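Local structure of glutamine synthetase (5ZLI) at residues L77-V82 with V97-Y102; V224-G229 with Y271-S276; S352-Y357 with E367-D372. The protein belongs to the type I-beta glutamine synthetases, twelve-subunit enzymes in which each chain combines a small beta-grasp domain with a larger catalytic domain. All blocks are in the same frame, centred on the assembly; numbering follows the deposited sequence.

Contact 1. Residues L77-V82 with V97-Y102; sequences LTPDLV and VFCDVY
Thr78 and Asp100 form an antiparallel hydrogen-bonded pair. Thr78 N reaches Asp100 O at 2.6 Å, nearly straight at 170°. The return bond runs from Asp100 N to Thr78 O at 2.8 Å. The hydroxyl of Thr78 adds a weak bond, OG1 to Asp100 O at 3.4 Å, and lies against Tyr102 CB. Farther along, Asp80 N donates to Phe98 O at 2.8 Å, from well above the carbonyl plane.

Leu77, Pro79, Cys99 and Val101 share one face of the sheet. Here Pro79 CB lies 3.8 Å from Cys99 SG, and Leu77 CB meets Cys99 CB at 4.1 Å. Beyond the paired residues, Val97 turns its CG2 branch to Leu81 CD2 at 3.5 Å.

Thr78, Asp80, Phe98 and Asp100 face the other way. Asp80 OD2 and Asp100 OD2 are like charges 5.1 Å apart. Lys119 makes salt bridges with both, and Arg115 makes a further one with Asp80. The shared lysine probably offsets the repulsion between the two acids.

The two strands belong to the beta-grasp domain. Strand 94-103 runs between strands 74-81 and 26-32, Phe29 packing on Cys99. Strand 57-60 flanks Leu77 and Pro79, and helix 9-20 covers Leu81 with Ile12 and Phe15.

Contact 2. Residues V224-G229 with Y271-S276; sequences VAQAQG and YGDNGS
Ala225 and Asn274 bring the two backbones closest, with their CA atoms 5.1 Å apart. Ala225 to Gln228 is a type I beta turn, closed by a weak bond from Gln228 N to Ala225 O. Residues 271-276 form an irregular loop. No backbone-to-backbone hydrogen bond links the segments, and each bond between them uses at least one side chain.

Gln228 carries most of the polar contact. Its chain is extended beyond CG and places the amide between its own turn and the loop. NE2 donates to Ser276 OG at 2.9 Å and to Gly275 O at 3.0 Å. Gly275 O lies near the amide plane of Gln228, but NE2 stands well above the carbonyl plane of Gly275. The other end of the amide is also used: OE1 accepts Ala225 N at 3.1 Å. Both ends of this buried amide are thus engaged, which fixes its rotation.

The turn leads into strand 228-237 of the catalytic domain's sheet, and the loop leads on to strand 278-286. Both strands pair with strand 133-145, whose Phe143 packs on Ala225, Gln228 and Ser276.

Asp273 meets the start of the turn. Its carboxylate lies against Ala225 CB, and OD2 takes a weak, bent bond from Gln226 N at 3.2 Å. OD1 accepts Asn274 N at 2.8 Å, from above the carboxylate plane. The amide end of Gln226 is engaged elsewhere, its OE1 accepting Glu167 N. Asn274 crosses Val224 obliquely, with ND2 at 3.6 Å from Val224 CB. Ahead of Asp273, Tyr271 O is hydrogen-bonded to Ser154 OG of a neighbouring subunit.

Contact 3. Residues S352-Y357 with E367-D372; sequences SVRIPY and EFRFPD
Glu367 OE1 is met by two groups. Arg354 NH1 forms a salt bridge with it at 2.9 Å, and His281 NE2 adds a weak hydrogen bond. Arg354 NH1 lies as near to OE2, so it sits across the end of the carboxylate. OE2 also takes Arg369 NH1 at 3.0 Å in a further salt bridge. That donor comes on the syn side, 27° out of the carboxylate plane, and OE2 lies near the plane of the Arg369 guanidinium.

Arg354 reaches across the strand pair with its chain extended from CG to NE, and CG is anti to the backbone N (chi1 163°). Its guanidinium is turned 48° from the carboxylate plane. Arg369 instead bends at chi3, which folds its guanidinium back to the same acid. The two NH1 atoms, of Arg354 and Arg369, stand 4.4 Å apart. The carboxylate probably offsets the repulsion between these like charges. Through Arg354 NH2 the network reaches another neighbouring subunit, in a salt bridge with its Asp74, and Arg369 NH2 donates to Glu337 O.

Arg354 and Glu367 are also an antiparallel hydrogen-bonded pair, with Arg354 N to Glu367 O at 2.8 Å and Glu367 N to Arg354 O at 3.0 Å. Arg369 N extends the pairing to Ser352 O at 2.9 Å. That same oxygen lies at the edge of the Phe370 ring. On the face turned from the charges, Val353 and Phe368, the adjacent non-hydrogen-bonded pair, lie side by side, CG1 to CD1 at 3.6 Å.

Strands 351-355 and 366-368 form an antiparallel hairpin in the catalytic domain's sheet. Strand 341-346 runs parallel beside the first, and strand 278-286 antiparallel beside the second. Helix 302-313 covers Val353 and Phe368 with Leu308, Leu312, Phe307 and Val311.

How the contacts relate
Contacts 2 and 3 both reach the same sheet of the catalytic domain. Within one chain their centres are about 18 Å apart, and they touch where Ser276 O packs on Asp372 CB at 3.9 Å. Strand 278-286 connects them: it follows the loop of contact 2 and pairs with strand 366-368 of contact 3. Contact 1 lies apart in the beta-grasp domain, its nearest atoms about 20 Å from contact 2 and about 16 Å from contact 3. Assembly relates the domains: Asp74, on contact 1's strand 74-81, forms a salt bridge with Arg354 of contact 3 in an adjacent subunit. This is consistent with type I glutamine synthetases, whose active sites lie between one subunit's N-terminal domain and the next one's catalytic domain.

Contact 1. Residues L77-V82 with V97-Y102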
loop_
_atom_site.group_PDB
_atom_site.type_symbol
_atom_site.label_atom_id
_atom_site.label_comp_id
_atom_site.label_asym_id
_atom_site.label_seq_id
_atom_site.Cartn_x
_atom_site.Cartn_y
_atom_site.Cartn_z
ATOM N N LEU B 77 44.469 10.640 -34.546
ATOM C CA LEU B 77 44.164 11.929 -33.954
ATOM C C LEU B 77 45.405 12.799 -33.947
ATOM O O LEU B 77 46.487 12.354 -33.566
ATOM C CB LEU B 77 43.617 11.801 -32.538
ATOM C CG LEU B 77 42.278 11.082 -32.552
ATOM C CD1 LEU B 77 41.760 10.855 -31.147
ATOM C CD2 LEU B 77 41.275 11.871 -33.393
ATOM N N THR B 78 45.246 14.014 -34.420
ATOM C CA THR B 78 46.331 14.972 -34.381
ATOM C C THR B 78 46.016 16.029 -33.341
ATOM O O THR B 78 45.104 16.849 -33.553
ATOM C CB THR B 78 46.574 15.637 -35.727
ATOM O OG1 THR B 78 46.303 14.709 -36.786
ATOM C CG2 THR B 78 48.040 16.136 -35.757
ATOM N N PRO B 79 46.699 16.027 -32.203
ATOM C CA PRO B 79 46.405 17.026 -31.177
ATOM C C PRO B 79 46.829 18.412 -31.637
ATOM O O PRO B 79 47.862 18.579 -32.286
ATOM C CB PRO B 79 47.227 16.550 -29.974
ATOM C CG PRO B 79 47.571 15.103 -30.271
ATOM C CD PRO B 79 47.706 15.045 -31.753
ATOM N N ASP B 80 45.980 19.403 -31.356
ATOM C CA ASP B 80 46.329 20.813 -31.515
ATOM C C ASP B 80 46.530 21.394 -30.114
ATOM O O ASP B 80 45.621 21.354 -29.276
ATOM C CB ASP B 80 45.266 21.577 -32.315
ATOM C CG ASP B 80 45.744 22.966 -32.759
ATOM O OD1 ASP B 80 46.875 23.364 -32.400
ATOM O OD2 ASP B 80 45.013 23.649 -33.511
ATOM N N LEU B 81 47.723 21.914 -29.850
ATOM C CA LEU B 81 48.023 22.348 -28.495
ATOM C C LEU B 81 47.695 23.825 -28.328
ATOM O O LEU B 81 48.526 24.644 -27.952
ATOM C CB LEU B 81 49.467 22.038 -28.146
ATOM C CG LEU B 81 49.615 20.519 -28.075
ATOM C CD1 LEU B 81 51.060 20.059 -27.867
ATOM C CD2 LEU B 81 48.697 19.985 -27.005
ATOM N N VAL B 82 46.425 24.139 -28.596
ATOM C CA VAL B 82 45.869 25.456 -28.322
ATOM C C VAL B 82 44.565 25.255 -27.571
ATOM O O VAL B 82 43.835 24.283 -27.799
ATOM C CB VAL B 82 45.630 26.301 -29.594
ATOM C CG1 VAL B 82 46.958 26.646 -30.262
ATOM C CG2 VAL B 82 44.685 25.578 -30.546
ATOM N N VAL B 97 42.675 18.298 -24.518
ATOM C CA VAL B 97 43.400 18.857 -25.645
ATOM C C VAL B 97 42.637 18.510 -26.910
ATOM O O VAL B 97 42.103 17.403 -27.035
ATOM C CB VAL B 97 44.851 18.357 -25.697
ATOM C CG1 VAL B 97 44.867 16.895 -25.406
ATOM C CG2 VAL B 97 45.494 18.698 -27.059
ATOM N N PHE B 98 42.484 19.501 -27.789
ATOM C CA PHE B 98 41.774 19.326 -29.044
ATOM C C PHE B 98 42.580 18.494 -30.040
ATOM O O PHE B 98 43.795 18.340 -29.924
ATOM C CB PHE B 98 41.422 20.678 -29.668
ATOM C CG PHE B 98 40.334 21.429 -28.951
ATOM C CD1 PHE B 98 38.995 21.224 -29.300
ATOM C CD2 PHE B 98 40.633 22.365 -27.956
ATOM C CE1 PHE B 98 37.975 21.933 -28.672
ATOM C CE2 PHE B 98 39.610 23.078 -27.307
ATOM C CZ PHE B 98 38.286 22.858 -27.671
ATOM N N CYS B 99 41.863 17.915 -31.006
ATOM C CA CYS B 99 42.474 17.102 -32.047
ATOM C C CYS B 99 41.703 17.222 -33.359
ATOM O O CYS B 99 40.513 17.544 -33.382
ATOM C CB CYS B 99 42.566 15.636 -31.611
ATOM S SG CYS B 99 43.569 15.400 -30.118
ATOM N N ASP B 100 42.415 17.012 -34.456
ATOM C CA ASP B 100 41.832 16.737 -35.762
ATOM C C ASP B 100 42.176 15.322 -36.189
ATOM O O ASP B 100 43.112 14.708 -35.680
ATOM C CB ASP B 100 42.295 17.730 -36.824
ATOM C CG ASP B 100 41.843 19.152 -36.521
ATOM O OD1 ASP B 100 40.609 19.375 -36.520
ATOM O OD2 ASP B 100 42.707 20.041 -36.285
ATOM N N VAL B 101 41.391 14.808 -37.110
ATOM C CA VAL B 101 41.661 13.529 -37.759
ATOM C C VAL B 101 42.623 13.729 -38.924
ATOM O O VAL B 101 42.419 14.600 -39.776
ATOM C CB VAL B 101 40.346 12.904 -38.249
ATOM C CG1 VAL B 101 40.389 11.388 -38.196
ATOM C CG2 VAL B 101 39.222 13.412 -37.382
ATOM N N TYR B 102 43.679 12.927 -38.970
ATOM C CA TYR B 102 44.564 12.913 -40.128
ATOM C C TYR B 102 44.253 11.680 -40.959
ATOM O O TYR B 102 44.258 10.556 -40.443
ATOM C CB TYR B 102 46.037 12.903 -39.746
ATOM C CG TYR B 102 46.986 12.935 -40.943
ATOM C CD1 TYR B 102 47.432 14.143 -41.471
ATOM C CD2 TYR B 102 47.467 11.762 -41.524
ATOM C CE1 TYR B 102 48.325 14.188 -42.559
ATOM C CE2 TYR B 102 48.364 11.791 -42.612
ATOM C CZ TYR B 102 48.790 13.008 -43.117
ATOM O OH TYR B 102 49.675 13.037 -44.181
#

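Contact 2. Residues V224-G229 with Y271-S276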
loop_
_atom_site.group_PDB
_atom_site.type_symbol
_atom_site.label_atom_id
_atom_site.label_comp_id
_atom_site.label_asym_id
_atom_site.label_seq_id
_atom_site.Cartn_x
_atom_site.Cartn_y
_atom_site.Cartn_z
ATOM N N VAL B 224 13.719 33.436 -22.356
ATOM C CA VAL B 224 12.273 33.663 -22.478
ATOM C C VAL B 224 11.464 32.406 -22.131
ATOM O O VAL B 224 10.389 32.493 -21.528
ATOM C CB VAL B 224 11.914 34.180 -23.885
ATOM C CG1 VAL B 224 10.416 34.123 -24.096
ATOM C CG2 VAL B 224 12.443 35.574 -24.090
ATOM N N ALA B 225 11.902 31.238 -22.586
ATOM C CA ALA B 225 11.204 30.003 -22.246
ATOM C C ALA B 225 11.482 29.609 -20.791
ATOM O O ALA B 225 12.360 30.154 -20.123
ATOM C CB ALA B 225 11.614 28.874 -23.176
ATOM N N GLN B 226 10.723 28.626 -20.309
ATOM C CA GLN B 226 10.572 28.427 -18.870
ATOM C C GLN B 226 11.867 27.967 -18.189
ATOM O O GLN B 226 12.172 28.425 -17.086
ATOM C CB GLN B 226 9.427 27.460 -18.617
ATOM C CG GLN B 226 8.163 27.953 -19.249
ATOM C CD GLN B 226 6.997 27.076 -18.964
ATOM O OE1 GLN B 226 6.596 26.909 -17.821
ATOM N NE2 GLN B 226 6.445 26.484 -20.013
ATOM N N ALA B 227 12.627 27.040 -18.768
ATOM C CA ALA B 227 13.850 26.598 -18.090
ATOM C C ALA B 227 15.100 27.034 -18.846
ATOM O O ALA B 227 16.156 26.407 -18.752
ATOM C CB ALA B 227 13.874 25.087 -17.873
ATOM N N GLN B 228 14.987 28.121 -19.578
ATOM C CA GLN B 228 15.952 28.481 -20.586
ATOM C C GLN B 228 16.959 29.469 -20.010
ATOM O O GLN B 228 16.673 30.209 -19.058
ATOM C CB GLN B 228 15.241 29.081 -21.795
ATOM C CG GLN B 228 15.931 28.769 -23.090
ATOM C CD GLN B 228 15.293 29.438 -24.265
ATOM O OE1 GLN B 228 14.456 30.326 -24.111
ATOM N NE2 GLN B 228 15.709 29.050 -25.451
ATOM N N GLY B 229 18.141 29.488 -20.621
ATOM C CA GLY B 229 19.243 30.300 -20.141
ATOM C C GLY B 229 20.195 30.573 -21.281
ATOM O O GLY B 229 20.047 30.033 -22.378
ATOM N N TYR B 271 6.759 22.467 -26.826
ATOM C CA TYR B 271 5.792 23.047 -27.739
ATOM C C TYR B 271 5.190 24.292 -27.096
ATOM O O TYR B 271 4.954 24.347 -25.887
ATOM C CB TYR B 271 4.708 22.039 -28.102
ATOM C CG TYR B 271 3.766 22.574 -29.144
ATOM C CD1 TYR B 271 4.207 22.855 -30.425
ATOM C CD2 TYR B 271 2.433 22.830 -28.842
ATOM C CE1 TYR B 271 3.345 23.357 -31.399
ATOM C CE2 TYR B 271 1.564 23.341 -29.802
ATOM C CZ TYR B 271 2.027 23.599 -31.080
ATOM O OH TYR B 271 1.169 24.102 -32.043
ATOM N N GLY B 272 5.004 25.321 -27.894
ATOM C CA GLY B 272 4.347 26.504 -27.384
ATOM C C GLY B 272 5.198 27.415 -26.533
ATOM O O GLY B 272 4.657 28.355 -25.932
ATOM N N ASP B 273 6.513 27.199 -26.492
ATOM C CA ASP B 273 7.398 28.141 -25.838
ATOM C C ASP B 273 8.607 28.338 -26.735
ATOM O O ASP B 273 8.778 27.643 -27.743
ATOM C CB ASP B 273 7.812 27.695 -24.443
ATOM C CG ASP B 273 8.085 28.888 -23.512
ATOM O OD1 ASP B 273 8.097 30.052 -23.997
ATOM O OD2 ASP B 273 8.240 28.658 -22.291
ATOM N N ASN B 274 9.413 29.339 -26.394
ATOM C CA ASN B 274 10.511 29.748 -27.261
ATOM C C ASN B 274 11.478 28.608 -27.487
ATOM O O ASN B 274 11.739 27.813 -26.582
ATOM C CB ASN B 274 11.276 30.934 -26.667
ATOM C CG ASN B 274 10.848 32.246 -27.254
ATOM O OD1 ASN B 274 9.712 32.419 -27.706
ATOM N ND2 ASN B 274 11.774 33.172 -27.292
ATOM N N GLY B 275 12.010 28.535 -28.706
ATOM C CA GLY B 275 13.074 27.601 -28.978
ATOM C C GLY B 275 14.414 28.173 -28.557
ATOM O O GLY B 275 14.531 29.333 -28.148
ATOM N N SER B 276 15.444 27.342 -28.648
ATOM C CA SER B 276 16.793 27.780 -28.347
ATOM C C SER B 276 17.486 28.140 -29.651
ATOM O O SER B 276 17.380 27.412 -30.639
ATOM C CB SER B 276 17.553 26.702 -27.593
ATOM O OG SER B 276 16.959 26.533 -26.316
#

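Contact 3. Residues S352-Y357 with E367-D372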
loop_
_atom_site.group_PDB
_atom_site.type_symbol
_atom_site.label_atom_id
_atom_site.label_comp_id
_atom_site.label_asym_id
_atom_site.label_seq_id
_atom_site.Cartn_x
_atom_site.Cartn_y
_atom_site.Cartn_z
ATOM N N SER B 352 15.598 37.203 -40.287
ATOM C CA SER B 352 16.655 36.187 -40.294
ATOM C C SER B 352 18.000 36.765 -39.876
ATOM O O SER B 352 18.763 36.117 -39.153
ATOM C CB SER B 352 16.751 35.521 -41.653
ATOM O OG SER B 352 15.566 34.819 -41.892
ATOM N N VAL B 353 18.346 37.932 -40.399
ATOM C CA VAL B 353 19.543 38.631 -39.980
ATOM C C VAL B 353 19.119 39.880 -39.239
ATOM O O VAL B 353 18.090 40.494 -39.539
ATOM C CB VAL B 353 20.478 38.990 -41.144
ATOM C CG1 VAL B 353 21.889 39.264 -40.599
ATOM C CG2 VAL B 353 20.456 37.867 -42.180
ATOM N N ARG B 354 19.943 40.279 -38.283
ATOM C CA ARG B 354 19.601 41.418 -37.461
ATOM C C ARG B 354 20.813 42.307 -37.343
ATOM O O ARG B 354 21.924 41.820 -37.128
ATOM C CB ARG B 354 19.126 40.978 -36.081
ATOM C CG ARG B 354 19.154 42.071 -35.099
ATOM C CD ARG B 354 18.258 41.744 -33.970
ATOM N NE ARG B 354 18.592 42.599 -32.861
ATOM C CZ ARG B 354 19.552 42.308 -32.022
ATOM N NH1 ARG B 354 20.181 41.152 -32.167
ATOM N NH2 ARG B 354 19.835 43.135 -31.029
ATOM N N ILE B 355 20.592 43.601 -37.526
ATOM C CA ILE B 355 21.613 44.617 -37.299
ATOM C C ILE B 355 21.426 45.148 -35.883
ATOM O O ILE B 355 20.392 45.783 -35.601
ATOM C CB ILE B 355 21.516 45.740 -38.330
ATOM C CG1 ILE B 355 21.702 45.165 -39.724
ATOM C CG2 ILE B 355 22.569 46.749 -38.075
ATOM C CD1 ILE B 355 20.383 44.788 -40.405
ATOM N N PRO B 356 22.343 44.876 -34.963
ATOM C CA PRO B 356 22.203 45.418 -33.605
ATOM C C PRO B 356 22.295 46.942 -33.558
ATOM O O PRO B 356 22.872 47.595 -34.432
ATOM C CB PRO B 356 23.365 44.768 -32.845
ATOM C CG PRO B 356 23.664 43.489 -33.631
ATOM C CD PRO B 356 23.409 43.862 -35.065
ATOM N N TYR B 357 21.777 47.489 -32.450
ATOM C CA TYR B 357 21.635 48.933 -32.273
ATOM C C TYR B 357 22.986 49.651 -32.189
ATOM O O TYR B 357 23.200 50.651 -32.886
ATOM C CB TYR B 357 20.823 49.208 -31.007
ATOM C CG TYR B 357 21.013 50.618 -30.527
ATOM C CD1 TYR B 357 21.943 50.907 -29.524
ATOM C CD2 TYR B 357 20.344 51.672 -31.131
ATOM C CE1 TYR B 357 22.161 52.199 -29.113
ATOM C CE2 TYR B 357 20.562 52.982 -30.729
ATOM C CZ TYR B 357 21.463 53.238 -29.715
ATOM O OH TYR B 357 21.686 54.533 -29.290
ATOM N N GLU B 367 24.133 39.783 -36.976
ATOM C CA GLU B 367 23.756 38.637 -36.157
ATOM C C GLU B 367 22.769 37.770 -36.931
ATOM O O GLU B 367 21.707 38.251 -37.345
ATOM C CB GLU B 367 23.168 39.071 -34.819
ATOM C CG GLU B 367 22.424 37.946 -34.094
ATOM C CD GLU B 367 21.544 38.464 -32.971
ATOM O OE1 GLU B 367 22.094 38.983 -31.965
ATOM O OE2 GLU B 367 20.302 38.413 -33.131
ATOM N N PHE B 368 23.145 36.515 -37.193
ATOM C CA PHE B 368 22.256 35.565 -37.870
ATOM C C PHE B 368 21.471 34.773 -36.827
ATOM O O PHE B 368 22.056 34.040 -36.018
ATOM C CB PHE B 368 23.043 34.630 -38.786
ATOM C CG PHE B 368 23.932 35.361 -39.750
ATOM C CD1 PHE B 368 23.420 35.970 -40.879
ATOM C CD2 PHE B 368 25.288 35.485 -39.496
ATOM C CE1 PHE B 368 24.267 36.655 -41.746
ATOM C CE2 PHE B 368 26.112 36.151 -40.364
ATOM C CZ PHE B 368 25.616 36.739 -41.472
ATOM N N ARG B 369 20.152 34.923 -36.851
ATOM C CA ARG B 369 19.301 34.369 -35.815
ATOM C C ARG B 369 18.755 32.989 -36.157
ATOM O O ARG B 369 18.121 32.372 -35.299
ATOM C CB ARG B 369 18.138 35.315 -35.514
ATOM C CG ARG B 369 18.552 36.683 -35.057
ATOM C CD ARG B 369 17.337 37.559 -34.836
ATOM N NE ARG B 369 16.383 36.994 -33.875
ATOM C CZ ARG B 369 16.561 36.989 -32.552
ATOM N NH1 ARG B 369 17.657 37.506 -32.008
ATOM N NH2 ARG B 369 15.641 36.464 -31.759
ATOM N N PHE B 370 18.914 32.521 -37.391
ATOM C CA PHE B 370 18.346 31.232 -37.760
ATOM C C PHE B 370 19.141 30.009 -37.300
ATOM O O PHE B 370 18.529 28.949 -37.129
ATOM C CB PHE B 370 18.104 31.166 -39.270
ATOM C CG PHE B 370 19.308 31.521 -40.106
ATOM C CD1 PHE B 370 19.536 32.833 -40.490
ATOM C CD2 PHE B 370 20.193 30.550 -40.535
ATOM C CE1 PHE B 370 20.625 33.176 -41.250
ATOM C CE2 PHE B 370 21.308 30.898 -41.305
ATOM C CZ PHE B 370 21.514 32.212 -41.656
ATOM N N PRO B 371 20.456 30.066 -37.066
ATOM C CA PRO B 371 21.153 28.845 -36.616
ATOM C C PRO B 371 20.810 28.444 -35.183
ATOM O O PRO B 371 20.364 29.250 -34.363
ATOM C CB PRO B 371 22.638 29.189 -36.761
ATOM C CG PRO B 371 22.704 30.605 -36.989
ATOM C CD PRO B 371 21.406 31.125 -37.439
ATOM N N ASP B 372 21.021 27.151 -34.897
ATOM C CA ASP B 372 20.822 26.559 -33.572
ATOM C C ASP B 372 21.974 25.627 -33.216
ATOM O O ASP B 372 22.862 25.342 -34.027
ATOM C CB ASP B 372 19.498 25.789 -33.469
ATOM C CG ASP B 372 19.294 24.778 -34.603
ATOM O OD1 ASP B 372 20.132 23.864 -34.742
ATOM O OD2 ASP B 372 18.270 24.890 -35.331
#